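Local structure of cutm, flavoprotein of carbon monoxide dehydrogenase (Hydrogenophaga pseudoflava, 1FFV) at residues Met1-Phe6 / Met40-Phe45; Arg64-Thr69 / Glu169-Ala174; Gly122-Ala127 / Asp192-Gly197; Gln177-Ala182 / Val201-Gly206. The protein serves as the FAD-binding subunit of a carbon monoxide dehydrogenase, probably passing electrons from the oxidation of carbon monoxide through its flavin to an outside acceptor. All blocks are in the same frame, centred on the assembly; numbering follows the deposited sequence.

Contact 1: residues Met1-Phe6 / Met40-Phe45; sequences MIPPRF and MMKLRF
The N-terminal loop Met1-Phe6 runs past the last turn of helix 37-42, with Pro3 and Lys42 nearest in the backbone, and Met1 N donates to Lys42 O at 3.1 Å. Arg44 makes the main polar grip of the contact. It leaves helical angles with a positive phi (63°), its own N bonded back to Met41 O and Phe45 N to Met40 O, which is a Schellman motif. From there its chain bends at chi2 (-92°) and brings NE and NH2 side-on to one atom, Ile2 O. Arg44 NE lies 3.0 Å from Ile2 O, nearly in line with its C=O; Arg44 NH2, 3.2 Å from Ile2 O, comes from above the carbonyl plane. Pro4 covers one face of the guanidinium, offset toward its rim. On the apolar side, Met41 CE lies 3.6 Å from Phe6 CD2, the two side chains crossing at about a right angle, and Pro3 CB rests against Met41 CB. Met41 SD stands 5.4 Å from the centroid of the Phe6 ring, obliquely, as a Met-aromatic contact. Met1 and Lys42 lie side by side, Met1 SD 3.7 Å from Lys42 CE. Both basic groups also serve other subunits: Lys42 NZ bonds to the backbone of one neighbouring protein, and Arg44 NH2 forms a salt bridge with an acidic side chain of another. Since Ile2 O takes two N-H groups from one guanidinium, the rotation of Arg44 is largely fixed, and the same group that ties down the chain terminus is presented to the partner subunit.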
# COMPACT_ATOMS: atom_id res chain seq x y z
N MET C 1 17.71 -9.12 23.34
CA MET C 1 18.28 -8.44 22.18
C MET C 1 18.65 -7.00 22.51
O MET C 1 19.67 -6.48 22.04
CB MET C 1 17.27 -8.45 21.02
CG MET C 1 17.79 -7.84 19.72
SD MET C 1 19.04 -8.90 18.96
CE MET C 1 19.20 -8.13 17.32
N ILE C 2 17.80 -6.36 23.31
CA ILE C 2 17.97 -4.96 23.69
C ILE C 2 18.81 -4.73 24.93
O ILE C 2 18.39 -5.05 26.05
CB ILE C 2 16.58 -4.32 23.89
CG1 ILE C 2 15.71 -4.54 22.65
CG2 ILE C 2 16.71 -2.83 24.22
CD1 ILE C 2 16.34 -4.04 21.37
N PRO C 3 20.02 -4.16 24.76
CA PRO C 3 20.90 -3.89 25.89
C PRO C 3 20.39 -2.67 26.66
O PRO C 3 19.75 -1.79 26.07
CB PRO C 3 22.25 -3.60 25.22
CG PRO C 3 21.85 -2.94 23.97
CD PRO C 3 20.68 -3.77 23.49
N PRO C 4 20.64 -2.62 27.97
CA PRO C 4 20.19 -1.47 28.77
C PRO C 4 20.93 -0.19 28.37
O PRO C 4 21.92 -0.24 27.63
CB PRO C 4 20.53 -1.90 30.20
CG PRO C 4 21.73 -2.76 30.01
CD PRO C 4 21.35 -3.60 28.81
N ARG C 5 20.41 0.95 28.81
CA ARG C 5 21.03 2.24 28.51
C ARG C 5 22.38 2.40 29.22
O ARG C 5 22.57 1.91 30.33
CB ARG C 5 20.07 3.38 28.88
CG ARG C 5 19.25 3.86 27.69
CD ARG C 5 17.93 4.53 28.08
NE ARG C 5 18.10 5.63 29.03
CZ ARG C 5 17.17 5.99 29.91
NH1 ARG C 5 16.00 5.35 29.96
NH2 ARG C 5 17.43 6.94 30.81
N PHE C 6 23.33 3.05 28.54
CA PHE C 6 24.67 3.29 29.08
C PHE C 6 25.35 4.48 28.41
O PHE C 6 24.97 4.88 27.31
CB PHE C 6 25.56 2.04 28.92
CG PHE C 6 25.75 1.61 27.48
CD1 PHE C 6 26.72 2.20 26.69
CD2 PHE C 6 24.97 0.60 26.93
CE1 PHE C 6 26.91 1.80 25.37
CE2 PHE C 6 25.14 0.19 25.61
CZ PHE C 6 26.11 0.79 24.83
N MET C 40 26.22 -10.44 26.42
CA MET C 40 25.78 -10.50 27.81
C MET C 40 24.87 -9.31 28.12
O MET C 40 23.92 -9.44 28.88
CB MET C 40 26.96 -10.48 28.79
CG MET C 40 27.86 -11.68 28.73
SD MET C 40 29.15 -11.59 29.99
CE MET C 40 29.13 -13.30 30.60
N MET C 41 25.18 -8.16 27.53
CA MET C 41 24.37 -6.97 27.75
C MET C 41 23.01 -7.09 27.08
O MET C 41 21.98 -6.72 27.67
CB MET C 41 25.12 -5.72 27.27
CG MET C 41 26.33 -5.37 28.13
SD MET C 41 27.14 -3.86 27.57
CE MET C 41 25.93 -2.63 28.11
N LYS C 42 22.99 -7.66 25.88
CA LYS C 42 21.74 -7.86 25.15
C LYS C 42 20.81 -8.83 25.90
O LYS C 42 19.60 -8.76 25.75
CB LYS C 42 22.02 -8.35 23.73
CG LYS C 42 22.61 -7.26 22.84
CD LYS C 42 23.25 -7.81 21.58
CE LYS C 42 22.24 -8.51 20.69
NZ LYS C 42 22.92 -9.01 19.46
N LEU C 43 21.39 -9.71 26.72
CA LEU C 43 20.62 -10.67 27.51
C LEU C 43 20.41 -10.18 28.95
O LEU C 43 19.83 -10.89 29.78
CB LEU C 43 21.32 -12.02 27.54
CG LEU C 43 21.46 -12.77 26.21
CD1 LEU C 43 22.22 -14.07 26.41
CD2 LEU C 43 20.08 -13.04 25.64
N ARG C 44 20.90 -8.98 29.25
CA ARG C 44 20.80 -8.39 30.58
C ARG C 44 21.53 -9.18 31.69
O ARG C 44 21.06 -9.25 32.83
CB ARG C 44 19.32 -8.16 30.97
CG ARG C 44 18.48 -7.41 29.92
CD ARG C 44 18.45 -5.89 30.12
NE ARG C 44 17.75 -5.22 29.02
CZ ARG C 44 17.03 -4.10 29.13
NH1 ARG C 44 16.87 -3.51 30.31
NH2 ARG C 44 16.47 -3.56 28.06
N PHE C 45 22.65 -9.82 31.35
CA PHE C 45 23.46 -10.57 32.32
C PHE C 45 24.41 -9.56 32.96
O PHE C 45 24.79 -9.69 34.12
CB PHE C 45 24.32 -11.63 31.65
CG PHE C 45 23.59 -12.86 31.24
CD1 PHE C 45 22.28 -13.09 31.67
CD2 PHE C 45 24.19 -13.79 30.39
CE1 PHE C 45 21.57 -14.22 31.26
CE2 PHE C 45 23.50 -14.93 29.96
CZ PHE C 45 22.19 -15.14 30.39

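Contact 2: residues Arg64-Thr69 / Glu169-Ala174; sequences REEGST and EIRVPA
Arg171 NH2 donates to Glu66 OE1 at 2.6 Å, the shortest polar bond between the strand and the facing hairpin. The bond is fairly straight (162° at the hydrogen) and lies in the guanidinium plane, yet it meets the carboxylate from above, the two planes being turned 65° apart. NH2 is shared, for it also makes a weak bond to Glu169 OE1 on its own strand. The firmer hold on that oxygen comes from Arg171 NE, which lies 3.0 Å from Glu169 OE1 and meets it nearly along the C-O axis. A second arginine closes the network. Arg64 NH2 stands 3.4 Å from Glu169 OE2 in a salt bridge, while Arg64 NH1 pairs with Glu66 OE2 at the same separation. The bend of Arg64 at chi3 (127°) turns its guanidinium across the end of Glu169. A water sits among Arg64, Glu66 and Glu169, 2.9 Å from Glu169 OE2. Beside the charged groups, Thr69 CG2 packs 3.7 Å from Arg171 CB. The backbones meet at the second half of the type II' turn from Glu66 to Thr69: Thr69 and Pro173 form an antiparallel non-hydrogen-bonded pair, and Ala174 N gives Ser68 O a nearly linear bond of 2.9 Å. Strand 69-73 continues this pairing, Val70 bonding to Val172, and its Val71 touches the four charged side chains. Each carboxylate is thus paired with both arginines, so the charges probably offset one another at this partly exposed end of the antiparallel sheet, and all four groups would be expected to stay ionised.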
# COMPACT_ATOMS: atom_id res chain seq x y z
N ARG C 64 54.53 -7.17 16.42
CA ARG C 64 55.94 -6.94 16.14
C ARG C 64 56.85 -7.91 16.88
O ARG C 64 56.39 -8.79 17.60
CB ARG C 64 56.31 -5.50 16.51
CG ARG C 64 56.03 -5.15 17.96
CD ARG C 64 55.79 -3.65 18.11
NE ARG C 64 54.52 -3.39 18.80
CZ ARG C 64 54.43 -2.89 20.03
NH1 ARG C 64 55.53 -2.57 20.70
NH2 ARG C 64 53.24 -2.73 20.60
N GLU C 65 58.16 -7.74 16.67
CA GLU C 65 59.17 -8.57 17.31
C GLU C 65 60.21 -7.74 18.05
O GLU C 65 60.73 -6.75 17.52
CB GLU C 65 59.87 -9.46 16.29
CG GLU C 65 59.00 -10.53 15.67
CD GLU C 65 59.80 -11.49 14.79
OE1 GLU C 65 60.01 -11.17 13.61
OE2 GLU C 65 60.22 -12.55 15.30
N GLU C 66 60.46 -8.12 19.29
CA GLU C 66 61.46 -7.48 20.13
C GLU C 66 62.37 -8.61 20.58
O GLU C 66 62.04 -9.37 21.50
CB GLU C 66 60.80 -6.78 21.32
CG GLU C 66 59.92 -5.61 20.91
CD GLU C 66 59.29 -4.88 22.10
OE1 GLU C 66 59.79 -5.02 23.24
OE2 GLU C 66 58.29 -4.17 21.89
N GLY C 67 63.49 -8.76 19.88
CA GLY C 67 64.42 -9.83 20.20
C GLY C 67 63.77 -11.13 19.78
O GLY C 67 63.35 -11.27 18.63
N SER C 68 63.63 -12.06 20.71
CA SER C 68 63.02 -13.35 20.41
C SER C 68 61.58 -13.44 20.93
O SER C 68 61.01 -14.52 21.01
CB SER C 68 63.87 -14.48 20.99
OG SER C 68 64.10 -14.27 22.37
N THR C 69 61.01 -12.29 21.27
CA THR C 69 59.64 -12.22 21.80
C THR C 69 58.68 -11.66 20.76
O THR C 69 58.96 -10.63 20.15
CB THR C 69 59.59 -11.32 23.05
OG1 THR C 69 60.43 -11.86 24.08
CG2 THR C 69 58.17 -11.21 23.58
N GLU C 169 49.30 -5.62 25.69
CA GLU C 169 49.82 -6.54 24.69
C GLU C 169 50.10 -7.94 25.24
O GLU C 169 50.22 -8.13 26.46
CB GLU C 169 51.11 -5.97 24.09
CG GLU C 169 52.14 -5.57 25.15
CD GLU C 169 53.33 -4.80 24.59
OE1 GLU C 169 54.48 -5.17 24.90
OE2 GLU C 169 53.11 -3.79 23.88
N ILE C 170 50.18 -8.90 24.34
CA ILE C 170 50.46 -10.28 24.69
C ILE C 170 51.85 -10.61 24.14
O ILE C 170 52.09 -10.57 22.93
CB ILE C 170 49.38 -11.25 24.12
CG1 ILE C 170 48.04 -11.06 24.85
CG2 ILE C 170 49.84 -12.70 24.28
CD1 ILE C 170 47.21 -9.90 24.36
N ARG C 171 52.77 -10.91 25.05
CA ARG C 171 54.13 -11.24 24.69
C ARG C 171 54.36 -12.73 24.79
O ARG C 171 54.11 -13.34 25.82
CB ARG C 171 55.11 -10.53 25.62
CG ARG C 171 54.88 -9.05 25.75
CD ARG C 171 56.01 -8.42 26.52
NE ARG C 171 56.41 -7.19 25.87
CZ ARG C 171 57.57 -7.01 25.24
NH1 ARG C 171 58.48 -7.97 25.18
NH2 ARG C 171 57.75 -5.88 24.57
N VAL C 172 54.88 -13.31 23.72
CA VAL C 172 55.14 -14.74 23.71
C VAL C 172 56.45 -15.08 23.01
O VAL C 172 56.80 -14.47 22.00
CB VAL C 172 53.91 -15.55 23.14
CG1 VAL C 172 53.00 -14.67 22.32
CG2 VAL C 172 54.37 -16.76 22.35
N PRO C 173 57.24 -15.97 23.63
CA PRO C 173 58.52 -16.37 23.03
C PRO C 173 58.32 -17.08 21.70
O PRO C 173 57.43 -17.91 21.56
CB PRO C 173 59.13 -17.29 24.10
CG PRO C 173 57.96 -17.77 24.88
CD PRO C 173 57.09 -16.55 24.97
N ALA C 174 59.10 -16.68 20.71
CA ALA C 174 59.02 -17.29 19.39
C ALA C 174 59.38 -18.76 19.51
O ALA C 174 60.26 -19.13 20.30
CB ALA C 174 59.96 -16.59 18.42
O HOH W 1 55.80 -2.98 23.26

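Contact 3: residues Gly122-Ala127 / Asp192-Gly197; sequences GNDHPA and DWATAG. With FAD (flavin-adenine dinucleotide), chain J.
Edge contacts join Trp193 to the loop ahead of helix 125-131: Gly122 O lies in the plane of the indole, 3.1 Å from Trp193 CD1, and the amide of Asn123 runs alongside, nearly coplanar with the ring. One face of the indole lies over the flavin of FAD; Trp193 CZ2 comes within 3.3 Å of FAD C9A, and FAD N5 lies over the indole toward its rim. The hydrogen bonds belong mostly to Asp124. Its N donates to FAD O2 at 2.9 Å, and its OD2 accepts from FAD N3 at 2.8 Å, both at 161°, so one residue reads a donor and an acceptor on the pyrimidine edge. Asp124 OD1 is bonded to Tyr183 OH, and Lys185 NZ forms a salt bridge with OD2. A water completes the set, donating to Gly122 O and to Asp124 OD1 (2.7 Å) and accepting from Ala194 N. Asp192 is secured by salt bridges to Arg188 and Arg261. The flavin thus lies between the loop that leads into helix 125-131 and the loop connecting strands 180-186 and 196-205, with Asp124 also touching Thr217 of strand 208-217.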
# COMPACT_ATOMS: atom_id res chain seq x y z
N GLY C 122 35.42 -21.63 28.65
CA GLY C 122 35.04 -22.06 27.32
C GLY C 122 35.89 -21.49 26.20
O GLY C 122 35.95 -22.08 25.13
N ASN C 123 36.53 -20.35 26.44
CA ASN C 123 37.37 -19.71 25.43
C ASN C 123 38.66 -20.52 25.15
O ASN C 123 39.11 -21.29 26.00
CB ASN C 123 37.70 -18.27 25.84
CG ASN C 123 36.55 -17.30 25.60
OD1 ASN C 123 36.73 -16.10 25.80
ND2 ASN C 123 35.39 -17.79 25.15
N ASP C 124 39.23 -20.33 23.96
CA ASP C 124 40.43 -21.07 23.56
C ASP C 124 41.79 -20.44 23.90
O ASP C 124 42.74 -21.15 24.24
CB ASP C 124 40.38 -21.37 22.06
CG ASP C 124 39.16 -22.19 21.67
OD1 ASP C 124 39.02 -23.34 22.13
OD2 ASP C 124 38.33 -21.68 20.89
N HIS C 125 41.88 -19.12 23.80
CA HIS C 125 43.15 -18.45 24.09
C HIS C 125 43.72 -18.69 25.47
O HIS C 125 44.94 -18.68 25.62
CB HIS C 125 43.08 -16.96 23.76
CG HIS C 125 43.20 -16.67 22.31
ND1 HIS C 125 44.31 -17.02 21.57
CD2 HIS C 125 42.33 -16.12 21.43
CE1 HIS C 125 44.12 -16.70 20.31
NE2 HIS C 125 42.93 -16.15 20.19
N PRO C 126 42.87 -18.84 26.50
CA PRO C 126 43.47 -19.08 27.82
C PRO C 126 44.43 -20.29 27.79
O PRO C 126 45.61 -20.15 28.10
CB PRO C 126 42.25 -19.30 28.71
CG PRO C 126 41.26 -18.33 28.13
CD PRO C 126 41.42 -18.56 26.64
N ALA C 127 43.95 -21.45 27.35
CA ALA C 127 44.81 -22.64 27.29
C ALA C 127 45.97 -22.42 26.31
O ALA C 127 47.10 -22.79 26.60
CB ALA C 127 44.01 -23.88 26.89
N ASP C 192 31.40 -23.15 17.70
CA ASP C 192 30.87 -23.39 19.04
C ASP C 192 32.05 -23.54 19.99
O ASP C 192 33.18 -23.76 19.57
CB ASP C 192 30.03 -24.68 19.05
CG ASP C 192 29.27 -24.90 20.36
OD1 ASP C 192 29.09 -23.95 21.15
OD2 ASP C 192 28.82 -26.04 20.59
N TRP C 193 31.78 -23.40 21.29
CA TRP C 193 32.82 -23.56 22.29
C TRP C 193 33.14 -25.04 22.44
O TRP C 193 32.29 -25.89 22.21
CB TRP C 193 32.39 -22.94 23.62
CG TRP C 193 32.43 -21.44 23.59
CD1 TRP C 193 33.46 -20.63 23.99
CD2 TRP C 193 31.39 -20.55 23.14
NE1 TRP C 193 33.13 -19.31 23.83
CE2 TRP C 193 31.87 -19.23 23.31
CE3 TRP C 193 30.11 -20.75 22.61
CZ2 TRP C 193 31.10 -18.11 22.98
CZ3 TRP C 193 29.35 -19.64 22.28
CH2 TRP C 193 29.85 -18.33 22.46
N ALA C 194 34.38 -25.33 22.79
CA ALA C 194 34.81 -26.71 22.94
C ALA C 194 34.09 -27.46 24.05
O ALA C 194 33.71 -26.87 25.07
CB ALA C 194 36.31 -26.75 23.19
N THR C 195 33.85 -28.74 23.81
CA THR C 195 33.27 -29.61 24.83
C THR C 195 34.49 -29.95 25.71
O THR C 195 34.39 -30.12 26.92
CB THR C 195 32.72 -30.91 24.21
OG1 THR C 195 31.61 -30.60 23.35
CG2 THR C 195 32.25 -31.86 25.30
N ALA C 196 35.65 -30.02 25.05
CA ALA C 196 36.93 -30.29 25.69
C ALA C 196 38.00 -29.95 24.66
O ALA C 196 37.80 -30.12 23.46
CB ALA C 196 37.02 -31.75 26.10
N GLY C 197 39.13 -29.42 25.12
CA GLY C 197 40.20 -29.09 24.20
C GLY C 197 41.55 -29.20 24.89
O GLY C 197 41.63 -29.14 26.12
PA FAD J . 34.65 -8.07 24.71
O1A FAD J . 34.75 -6.62 24.93
O2A FAD J . 33.48 -8.60 24.27
O5B FAD J . 34.95 -8.62 26.06
C5B FAD J . 36.15 -8.27 26.73
C4B FAD J . 35.97 -8.60 28.21
O4B FAD J . 37.32 -8.45 28.75
C3B FAD J . 35.22 -7.59 29.03
O3B FAD J . 34.95 -7.95 30.34
C2B FAD J . 36.12 -6.39 28.82
O2B FAD J . 35.79 -5.37 29.69
C1B FAD J . 37.46 -6.99 29.07
N9A FAD J . 38.53 -6.59 28.17
C8A FAD J . 38.54 -6.63 26.80
N7A FAD J . 39.68 -6.19 26.28
C5A FAD J . 40.45 -5.84 27.36
C6A FAD J . 41.80 -5.31 27.46
N6A FAD J . 42.56 -5.04 26.43
N1A FAD J . 42.23 -5.10 28.73
C2A FAD J . 41.47 -5.37 29.82
N3A FAD J . 40.23 -5.85 29.83
C4A FAD J . 39.76 -6.09 28.57
N1 FAD J . 35.72 -17.59 21.78
C2 FAD J . 36.51 -18.65 21.79
O2 FAD J . 37.56 -18.64 22.35
N3 FAD J . 36.18 -19.85 21.12
C4 FAD J . 35.01 -19.99 20.43
O4 FAD J . 34.76 -21.04 19.87
C4X FAD J . 34.12 -18.83 20.42
N5 FAD J . 32.96 -18.91 19.77
C5X FAD J . 32.16 -17.80 19.78
C6 FAD J . 30.95 -17.89 19.10
C7 FAD J . 30.09 -16.85 19.05
C7M FAD J . 28.78 -16.98 18.30
C8 FAD J . 30.41 -15.61 19.71
C8M FAD J . 29.46 -14.43 19.68
C9 FAD J . 31.62 -15.50 20.40
C9A FAD J . 32.49 -16.58 20.44
N10 FAD J . 33.74 -16.54 21.13
C10 FAD J . 34.54 -17.62 21.13
C1' FAD J . 34.15 -15.26 21.81
C2' FAD J . 35.14 -14.18 21.18
O2' FAD J . 35.97 -15.27 20.89
C3' FAD J . 34.93 -13.48 22.51
O3' FAD J . 34.65 -12.65 21.36
C4' FAD J . 35.76 -12.28 22.90
O4' FAD J . 35.74 -13.32 23.93
C5' FAD J . 35.59 -11.41 24.16
O5' FAD J . 36.67 -10.71 23.20
P FAD J . 36.27 -9.32 22.68
O1P FAD J . 37.53 -8.83 21.93
O2P FAD J . 35.14 -9.33 21.89
O3P FAD J . 35.93 -8.50 23.85
O HOH W 2 36.41 -23.26 22.75

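Contact 4: residues Gln177-Ala182 / Val201-Gly206; sequences QGTGWA and VMRKSG
Gly180 and Met202 face each other as an antiparallel hydrogen-bonded pair and exchange two backbone bonds. Gly180 N donates to Met202 O at 2.7 Å, and Met202 N returns a nearly straight bond to Gly180 O at 2.8 Å. Next along, Trp181 and Val201 form a non-hydrogen-bonded pair, and Val201 CA adds a CA-H...O contact of 3.4 Å to Gly180 O. Among the side chains the closest meeting is between methyls, Thr179 CG2 lying 3.5 Å from Val201 CG1. Each of these methyls stands opposite its own backbone nitrogen about the CA-CB bond (chi1 -180° in Val201), which brings the branches together beside the strand pair. The Thr179 hydroxyl, on the other branch, turns toward Arg203, with OG1 3.8 Å from Arg203 CG. Two waters widen this first shell. One donates to Thr179 OG1 at 2.7 Å and accepts from Arg203 NE; the other joins Gly178 O to Lys204 N, 2.9 Å from the latter, where the segments have begun to part. Thr179 OG1 is also bonded to Ala176 O, which ties the hydroxyl to the preceding loop. Farther out, the Trp181 ring, turned away from Val201, packs on Pro92 and Leu93 of helix 92-97 and makes a cation-pi contact with Arg285. Met202 leads to the opposite face of the sheet, against Trp283 of helix 264-285. The whole is an antiparallel beta hairpin, strand 180-186 forming one edge of the four-stranded sheet and 196-205 the strand beside it, with helices packed on both faces.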
# COMPACT_ATOMS: atom_id res chain seq x y z
N GLN C 177 63.22 -23.29 16.50
CA GLN C 177 63.16 -24.14 15.30
C GLN C 177 62.95 -25.62 15.64
O GLN C 177 63.68 -26.21 16.45
CB GLN C 177 64.44 -23.95 14.46
N GLY C 178 61.93 -26.22 15.03
CA GLY C 178 61.62 -27.62 15.27
C GLY C 178 60.59 -27.86 16.37
O GLY C 178 60.37 -29.00 16.77
N THR C 179 59.98 -26.79 16.87
CA THR C 179 58.97 -26.92 17.91
C THR C 179 57.69 -27.57 17.38
O THR C 179 57.18 -27.18 16.34
CB THR C 179 58.61 -25.56 18.51
OG1 THR C 179 59.74 -25.02 19.19
CG2 THR C 179 57.45 -25.68 19.48
N GLY C 180 57.22 -28.59 18.10
CA GLY C 180 55.99 -29.26 17.72
C GLY C 180 54.85 -28.61 18.48
O GLY C 180 55.06 -28.07 19.58
N TRP C 181 53.64 -28.69 17.94
CA TRP C 181 52.48 -28.08 18.58
C TRP C 181 51.16 -28.69 18.12
O TRP C 181 51.12 -29.45 17.15
CB TRP C 181 52.47 -26.58 18.25
CG TRP C 181 52.68 -26.32 16.79
CD1 TRP C 181 53.88 -26.22 16.13
CD2 TRP C 181 51.66 -26.20 15.79
NE1 TRP C 181 53.67 -26.05 14.78
CE2 TRP C 181 52.32 -26.04 14.54
CE3 TRP C 181 50.26 -26.22 15.81
CZ2 TRP C 181 51.62 -25.90 13.33
CZ3 TRP C 181 49.57 -26.08 14.62
CH2 TRP C 181 50.25 -25.92 13.39
N ALA C 182 50.09 -28.32 18.80
CA ALA C 182 48.76 -28.81 18.45
C ALA C 182 47.67 -28.25 19.35
O ALA C 182 47.92 -27.87 20.49
CB ALA C 182 48.74 -30.34 18.51
N VAL C 201 52.57 -27.70 23.23
CA VAL C 201 53.77 -27.17 22.59
C VAL C 201 54.86 -28.08 23.13
O VAL C 201 54.93 -28.31 24.35
CB VAL C 201 54.08 -25.71 22.98
CG1 VAL C 201 55.34 -25.24 22.26
CG2 VAL C 201 52.92 -24.79 22.63
N MET C 202 55.66 -28.67 22.25
CA MET C 202 56.73 -29.56 22.68
C MET C 202 57.97 -29.54 21.80
O MET C 202 57.92 -29.18 20.62
CB MET C 202 56.22 -31.01 22.81
CG MET C 202 56.07 -31.77 21.50
SD MET C 202 55.48 -33.49 21.72
CE MET C 202 56.91 -34.27 22.07
N ARG C 203 59.10 -29.90 22.40
CA ARG C 203 60.37 -29.97 21.69
C ARG C 203 60.91 -31.38 21.83
O ARG C 203 60.64 -32.07 22.82
CB ARG C 203 61.38 -28.95 22.24
CG ARG C 203 61.33 -27.59 21.55
CD ARG C 203 62.32 -26.62 22.16
NE ARG C 203 61.63 -25.57 22.92
CZ ARG C 203 61.94 -25.18 24.15
NH1 ARG C 203 62.96 -25.74 24.80
NH2 ARG C 203 61.20 -24.26 24.75
N LYS C 204 61.67 -31.79 20.83
CA LYS C 204 62.23 -33.13 20.76
C LYS C 204 63.75 -33.11 20.76
O LYS C 204 64.37 -32.12 20.35
CB LYS C 204 61.67 -33.80 19.49
CG LYS C 204 62.44 -34.98 18.92
CD LYS C 204 61.84 -35.37 17.56
N SER C 205 64.34 -34.18 21.28
CA SER C 205 65.80 -34.35 21.35
C SER C 205 66.02 -35.85 21.23
O SER C 205 65.88 -36.59 22.21
CB SER C 205 66.34 -33.85 22.69
OG SER C 205 67.72 -34.16 22.83
N GLY C 206 66.32 -36.30 20.01
CA GLY C 206 66.52 -37.72 19.77
C GLY C 206 65.16 -38.38 19.77
O GLY C 206 64.26 -37.96 19.03
O HOH W 3 61.87 -30.12 18.44
O HOH W 4 59.74 -23.51 21.38

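Contacts 1, 3 and 4 are largely buried, whereas contact 2 lies partly open to solvent, and their chemistry follows suit: charge pairs dominate contact 2, backbone bonds and apolar methyls contact 4, and the cofactor organises contact 3. Contact 1 differs in that its burial owes something to other subunits, which touch it on several residues, and it lies on the opposite side of the chain's centre from contacts 2 and 4. Contacts 3 and 4 share strand 196-205, one at its flavin end and one toward its far end, with centres about 23 Å apart. Contact 2 belongs to the separate five-stranded sheet; strand 166-173 leads on to strand 180-186 of contact 4.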